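Long-range contacts in chorismate mutase (Clostridium thermocellum, PDB 1XHO), which probably catalyses the rearrangement of chorismate to prephenate, the step that leads toward phenylalanine and tyrosine: residues I35-V41 with K115-M121; E68-I74 with G95-A100. All coordinates share one frame; numbering follows the deposited sequence.

Contact 1. Residues I35-V41 with K115-M121; sequences IRGATTV and KCIRVMM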
loop_
_atom_site.group_PDB
_atom_site.type_symbol
_atom_site.label_atom_id
_atom_site.label_comp_id
_atom_site.label_asym_id
_atom_site.label_seq_id
_atom_site.Cartn_x
_atom_site.Cartn_y
_atom_site.Cartn_z
ATOM N N ILE C 35 0.077 -8.850 -8.442
ATOM C CA ILE C 35 -1.200 -9.483 -8.790
ATOM C C ILE C 35 -2.342 -8.842 -8.003
ATOM O O ILE C 35 -2.271 -8.707 -6.783
ATOM C CB ILE C 35 -1.206 -11.006 -8.502
ATOM C CG1 ILE C 35 0.174 -11.633 -8.764
ATOM C CG2 ILE C 35 -2.288 -11.687 -9.345
ATOM C CD1 ILE C 35 0.259 -13.125 -8.455
ATOM N N ARG C 36 -3.391 -8.450 -8.720
ATOM C CA ARG C 36 -4.602 -7.923 -8.123
ATOM C C ARG C 36 -5.673 -9.019 -7.991
ATOM O O ARG C 36 -5.811 -9.872 -8.862
ATOM C CB ARG C 36 -5.118 -6.715 -8.935
ATOM C CG ARG C 36 -4.786 -5.342 -8.317
ATOM C CD ARG C 36 -5.513 -5.134 -6.957
ATOM N NE ARG C 36 -6.943 -5.462 -7.055
ATOM C CZ ARG C 36 -7.875 -4.651 -7.560
ATOM N NH1 ARG C 36 -7.564 -3.430 -8.005
ATOM N NH2 ARG C 36 -9.137 -5.058 -7.615
ATOM N N GLY C 37 -6.377 -9.014 -6.859
ATOM C CA GLY C 37 -7.590 -9.786 -6.658
ATOM C C GLY C 37 -8.711 -8.926 -6.050
ATOM O O GLY C 37 -8.450 -7.930 -5.353
ATOM N N ALA C 38 -9.957 -9.291 -6.346
ATOM C CA ALA C 38 -11.116 -8.666 -5.719
ATOM C C ALA C 38 -12.219 -9.684 -5.575
ATOM O O ALA C 38 -12.336 -10.608 -6.384
ATOM C CB ALA C 38 -11.601 -7.449 -6.508
ATOM N N THR C 39 -13.001 -9.521 -4.515
ATOM C CA THR C 39 -14.124 -10.394 -4.230
ATOM C C THR C 39 -15.155 -9.633 -3.389
ATOM O O THR C 39 -14.867 -8.567 -2.853
ATOM C CB THR C 39 -13.662 -11.720 -3.520
ATOM O OG1 THR C 39 -14.721 -12.693 -3.545
ATOM C CG2 THR C 39 -13.191 -11.465 -2.065
ATOM N N THR C 40 -16.359 -10.183 -3.299
ATOM C CA THR C 40 -17.406 -9.608 -2.477
ATOM C C THR C 40 -17.911 -10.642 -1.475
ATOM O O THR C 40 -17.737 -11.846 -1.672
ATOM C CB THR C 40 -18.579 -9.052 -3.326
ATOM O OG1 THR C 40 -19.146 -10.099 -4.132
ATOM C CG2 THR C 40 -18.097 -7.915 -4.211
ATOM N N VAL C 41 -18.502 -10.148 -0.389
ATOM C CA VAL C 41 -19.115 -11.000 0.643
ATOM C C VAL C 41 -20.607 -10.675 0.773
ATOM O O VAL C 41 -21.063 -9.607 0.348
ATOM C CB VAL C 41 -18.422 -10.870 2.028
ATOM C CG1 VAL C 41 -17.032 -11.491 1.994
ATOM C CG2 VAL C 41 -18.359 -9.416 2.491
ATOM N N LYS C 115 -19.255 -4.162 0.021
ATOM C CA LYS C 115 -18.908 -5.506 0.513
ATOM C C LYS C 115 -17.697 -6.129 -0.192
ATOM O O LYS C 115 -17.622 -7.357 -0.342
ATOM C CB LYS C 115 -20.110 -6.452 0.408
ATOM C CG LYS C 115 -21.377 -5.978 1.099
ATOM C CD LYS C 115 -21.228 -5.887 2.628
ATOM C CE LYS C 115 -22.592 -5.497 3.297
ATOM N NZ LYS C 115 -22.453 -4.567 4.479
ATOM N N CYS C 116 -16.736 -5.284 -0.573
ATOM C CA CYS C 116 -15.654 -5.685 -1.467
ATOM C C CYS C 116 -14.293 -5.771 -0.774
ATOM O O CYS C 116 -13.816 -4.798 -0.184
ATOM C CB CYS C 116 -15.581 -4.719 -2.680
ATOM S SG CYS C 116 -14.264 -5.065 -3.892
ATOM N N ILE C 117 -13.668 -6.940 -0.890
ATOM C CA ILE C 117 -12.296 -7.161 -0.449
ATOM C C ILE C 117 -11.357 -7.165 -1.662
ATOM O O ILE C 117 -11.553 -7.943 -2.606
ATOM C CB ILE C 117 -12.173 -8.503 0.304
ATOM C CG1 ILE C 117 -13.154 -8.526 1.486
ATOM C CG2 ILE C 117 -10.737 -8.736 0.769
ATOM C CD1 ILE C 117 -13.494 -9.889 1.976
ATOM N N ARG C 118 -10.350 -6.289 -1.634
ATOM C CA ARG C 118 -9.298 -6.266 -2.660
ATOM C C ARG C 118 -7.947 -6.711 -2.102
ATOM O O ARG C 118 -7.658 -6.538 -0.919
ATOM C CB ARG C 118 -9.177 -4.888 -3.318
ATOM C CG ARG C 118 -10.462 -4.448 -4.037
ATOM C CD ARG C 118 -10.257 -3.083 -4.671
ATOM N NE ARG C 118 -11.339 -2.623 -5.541
ATOM C CZ ARG C 118 -12.481 -2.052 -5.145
ATOM N NH1 ARG C 118 -12.781 -1.907 -3.876
ATOM N NH2 ARG C 118 -13.350 -1.651 -6.043
ATOM N N VAL C 119 -7.142 -7.310 -2.976
ATOM C CA VAL C 119 -5.835 -7.857 -2.629
ATOM C C VAL C 119 -4.837 -7.409 -3.676
ATOM O O VAL C 119 -5.107 -7.531 -4.867
ATOM C CB VAL C 119 -5.840 -9.418 -2.621
ATOM C CG1 VAL C 119 -4.428 -9.976 -2.385
ATOM C CG2 VAL C 119 -6.792 -9.926 -1.598
HETATM N N MSE C 120 -3.698 -6.883 -3.226
HETATM C CA MSE C 120 -2.565 -6.611 -4.094
HETATM C C MSE C 120 -1.374 -7.462 -3.625
HETATM O O MSE C 120 -0.885 -7.324 -2.494
HETATM C CB MSE C 120 -2.204 -5.133 -4.071
HETATM C CG MSE C 120 -0.917 -4.801 -4.852
HETATM SE SE MSE C 120 -0.542 -2.885 -4.925
HETATM C CE MSE C 120 -1.652 -2.425 -6.530
HETATM N N MSE C 121 -0.906 -8.334 -4.503
HETATM C CA MSE C 121 0.126 -9.284 -4.154
HETATM C C MSE C 121 1.384 -9.080 -4.993
HETATM O O MSE C 121 1.356 -9.293 -6.200
HETATM C CB MSE C 121 -0.431 -10.682 -4.374
HETATM C CG MSE C 121 0.395 -11.796 -3.800
HETATM SE SE MSE C 121 -0.446 -13.469 -4.252
HETATM C CE MSE C 121 -1.948 -13.510 -3.088
#
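Ile-35 and Met-121 (selenomethionine) face each other as a hydrogen-bonded antiparallel pair. Ile-35 N donates a hydrogen bond to Met-121 O, 2.6 Å away, and Met-121 N returns a bond to Ile-35 O at 2.7 Å. The same ring of two bonds recurs at Gly-37 with Val-119 and at Thr-39 with Ile-117. Val-41 N closes the ladder on Lys-115 O at 2.9 Å.

Ile-35, Val-119, Ile-117 and Thr-39 lie on the face covered by helix 46-63. Ile-117 and Thr-39 run side by side, with Thr-39 CG2 3.9 Å from Ile-117 CB. The CG1 branch of Ile-117 stays beside its backbone N (chi1 -57°) and carries CD1 to Val-41 CG1, at 3.9 Å. These two side chains meet at about a right angle.

Arg-36, Ala-38 and Arg-118 lie on the other face. The Arg-36 chain bends at chi2 and chi3 and brings CD to 3.2 Å from Val-119 O. Its guanidinium then has Arg-118 CD over one face, 3.7 Å from Arg-36 NH2. The two guanidinium planes stand 75° apart. Arg-36 NH1 bonds to Leu-101 O of the second subunit. This antiparallel pairing belongs to the mixed sheet of the type I (AroH-like) chorismate mutase fold, with a helix on one face and a neighbouring subunit at the other.

Contact 2. Residues E68-I74 with G95-A100; sequences EDDIISI and GWTSTA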
loop_
_atom_site.group_PDB
_atom_site.type_symbol
_atom_site.label_atom_id
_atom_site.label_comp_id
_atom_site.label_asym_id
_atom_site.label_seq_id
_atom_site.Cartn_x
_atom_site.Cartn_y
_atom_site.Cartn_z
ATOM N N GLU C 68 3.907 -19.905 -1.039
ATOM C CA GLU C 68 4.313 -18.806 -0.132
ATOM C C GLU C 68 5.755 -18.301 -0.345
ATOM O O GLU C 68 6.019 -17.107 -0.172
ATOM C CB GLU C 68 4.130 -19.180 1.347
ATOM C CG GLU C 68 4.133 -17.927 2.258
ATOM C CD GLU C 68 4.377 -18.199 3.735
ATOM O OE1 GLU C 68 4.587 -19.365 4.135
ATOM O OE2 GLU C 68 4.346 -17.223 4.510
ATOM N N ASP C 69 6.675 -19.207 -0.699
ATOM C CA ASP C 69 8.066 -18.840 -1.083
ATOM C C ASP C 69 8.153 -17.742 -2.150
ATOM O O ASP C 69 9.126 -16.992 -2.198
ATOM C CB ASP C 69 8.819 -20.066 -1.634
ATOM C CG ASP C 69 9.434 -20.924 -0.552
ATOM O OD1 ASP C 69 9.755 -20.395 0.538
ATOM O OD2 ASP C 69 9.626 -22.138 -0.806
ATOM N N ASP C 70 7.150 -17.679 -3.019
ATOM C CA ASP C 70 7.152 -16.759 -4.157
ATOM C C ASP C 70 6.610 -15.370 -3.809
ATOM O O ASP C 70 6.840 -14.413 -4.553
ATOM C CB ASP C 70 6.320 -17.355 -5.303
ATOM C CG ASP C 70 6.772 -18.772 -5.691
ATOM O OD1 ASP C 70 7.987 -18.959 -5.908
ATOM O OD2 ASP C 70 5.910 -19.688 -5.769
ATOM N N ILE C 71 5.891 -15.275 -2.686
ATOM C CA ILE C 71 5.128 -14.069 -2.319
ATOM C C ILE C 71 5.978 -13.082 -1.503
ATOM O O ILE C 71 6.539 -13.424 -0.472
ATOM C CB ILE C 71 3.819 -14.445 -1.558
ATOM C CG1 ILE C 71 3.010 -15.456 -2.378
ATOM C CG2 ILE C 71 2.968 -13.202 -1.257
ATOM C CD1 ILE C 71 1.703 -15.875 -1.740
ATOM N N ILE C 72 6.072 -11.852 -1.994
ATOM C CA ILE C 72 6.847 -10.800 -1.340
ATOM C C ILE C 72 5.984 -10.108 -0.276
ATOM O O ILE C 72 6.397 -9.943 0.879
ATOM C CB ILE C 72 7.351 -9.767 -2.378
ATOM C CG1 ILE C 72 8.237 -10.470 -3.425
ATOM C CG2 ILE C 72 8.093 -8.605 -1.681
ATOM C CD1 ILE C 72 8.534 -9.633 -4.650
ATOM N N SER C 73 4.775 -9.717 -0.666
ATOM C CA SER C 73 3.884 -8.999 0.238
ATOM C C SER C 73 2.410 -9.120 -0.177
ATOM O O SER C 73 2.093 -9.426 -1.336
ATOM C CB SER C 73 4.314 -7.531 0.344
ATOM O OG SER C 73 4.385 -6.909 -0.929
ATOM N N ILE C 74 1.520 -8.924 0.798
ATOM C CA ILE C 74 0.089 -8.903 0.540
ATOM C C ILE C 74 -0.570 -7.731 1.251
ATOM O O ILE C 74 -0.519 -7.623 2.481
ATOM C CB ILE C 74 -0.629 -10.216 0.922
ATOM C CG1 ILE C 74 0.217 -11.430 0.504
ATOM C CG2 ILE C 74 -2.028 -10.214 0.275
ATOM C CD1 ILE C 74 -0.471 -12.758 0.595
ATOM N N GLY C 95 -1.666 -21.110 6.167
ATOM C CA GLY C 95 -0.270 -21.376 6.445
ATOM C C GLY C 95 0.717 -20.359 5.920
ATOM O O GLY C 95 1.918 -20.633 5.906
ATOM N N TRP C 96 0.240 -19.188 5.490
ATOM C CA TRP C 96 1.152 -18.130 5.047
ATOM C C TRP C 96 1.526 -17.261 6.254
ATOM O O TRP C 96 1.068 -16.128 6.410
ATOM C CB TRP C 96 0.567 -17.300 3.892
ATOM C CG TRP C 96 0.250 -18.091 2.635
ATOM C CD1 TRP C 96 0.591 -19.389 2.366
ATOM C CD2 TRP C 96 -0.442 -17.612 1.472
ATOM N NE1 TRP C 96 0.134 -19.750 1.122
ATOM C CE2 TRP C 96 -0.498 -18.677 0.550
ATOM C CE3 TRP C 96 -1.033 -16.388 1.126
ATOM C CZ2 TRP C 96 -1.121 -18.558 -0.694
ATOM C CZ3 TRP C 96 -1.643 -16.269 -0.120
ATOM C CH2 TRP C 96 -1.684 -17.345 -1.010
ATOM N N THR C 97 2.372 -17.834 7.105
ATOM C CA THR C 97 2.741 -17.246 8.375
ATOM C C THR C 97 4.118 -16.580 8.309
ATOM O O THR C 97 4.575 -16.040 9.309
ATOM C CB THR C 97 2.690 -18.314 9.497
ATOM O OG1 THR C 97 3.439 -19.476 9.105
ATOM C CG2 THR C 97 1.237 -18.734 9.762
ATOM N N SER C 98 4.751 -16.594 7.128
ATOM C CA SER C 98 6.068 -15.977 6.932
ATOM C C SER C 98 6.035 -14.809 5.937
ATOM O O SER C 98 7.076 -14.402 5.422
ATOM C CB SER C 98 7.089 -17.023 6.447
ATOM O OG SER C 98 7.136 -18.154 7.313
ATOM N N THR C 99 4.848 -14.257 5.690
ATOM C CA THR C 99 4.670 -13.240 4.651
ATOM C C THR C 99 4.194 -11.917 5.250
ATOM O O THR C 99 3.356 -11.891 6.121
ATOM C CB THR C 99 3.694 -13.753 3.535
ATOM O OG1 THR C 99 4.269 -14.901 2.902
ATOM C CG2 THR C 99 3.453 -12.710 2.473
ATOM N N ALA C 100 4.772 -10.822 4.766
ATOM C CA ALA C 100 4.403 -9.477 5.172
ATOM C C ALA C 100 3.012 -9.148 4.640
ATOM O O ALA C 100 2.764 -9.192 3.416
ATOM C CB ALA C 100 5.438 -8.454 4.650
#
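A Schellman motif ends helix 89-93, and the loop that follows leads into strand 100-105, outermost in the sheet of this chain. Contact 2 joins this loop to the 3-10 turn 68-70 and the start of strand 71-78. Gly-95, with positive phi, is the C-prime residue of the motif. Trp-96 is the centre of an inverse gamma turn.

Glu-68 holds the loop through one carboxylate oxygen. Its CG lies anti to the backbone N (chi1 -163°) and the chain stays extended, which carries OE2 into the bend of the loop. Ser-98 N reaches the syn lone pair of Glu-68 OE2 at 2.7 Å. Thr-99 OG1 donates to the anti lone pair of the same Glu-68 OE2 at 2.8 Å. Thr-99 OG1 also bonds to Lys-129 NZ of the third subunit, a positive charge that would be expected to favour the ionised carboxylate nearby. The same lysine nitrogen also donates hydrogen bonds to Glu-68 O and Ile-71 O, so this corner is part of the subunit interface.

Further along, Ile-74 N bonds to Ala-100 O at 2.9 Å. The indole of Trp-96 and the methyl groups of Ile-71, Ile-74 and Thr-99 make the apolar part. The Glu-68 carboxylate plane is only 19° from the Trp-96 ring plane, and Glu-68 CB lies 3.7 Å from Trp-96 CD1. Thr-99 turns CG2 toward the strand, 3.8 Å from Ile-71 CG2. Leu-57 and Ala-61 of helix 46-63 also pack on the indole. Ile-74 CD1 approaches Trp-96 CE3 at 3.7 Å. Ile-71 CD1 makes a CH-pi contact over the six-membered ring of Trp-96, 3.8 Å from its centroid and 12° off the ring normal.

Both contacts reach one sheet, in which strands 116-124 and 71-78 are neighbours. Their centres lie about 17 Å apart. Along the chain, contact 2 is nested within the loop that contact 1 closes. They touch through packing. Val-119 CG1 meets Ile-74 CG2 at 3.6 Å, and Met-121 CG lies 3.9 Å from Ile-71 CG2. Both contacts also reach subunit interfaces. Arg-36 of contact 1 meets the second subunit, while Ala-100 of contact 2 packs on Arg-36 of the third. In type I chorismate mutases the active sites lie between subunits of the trimer, so these interfaces may lie near them.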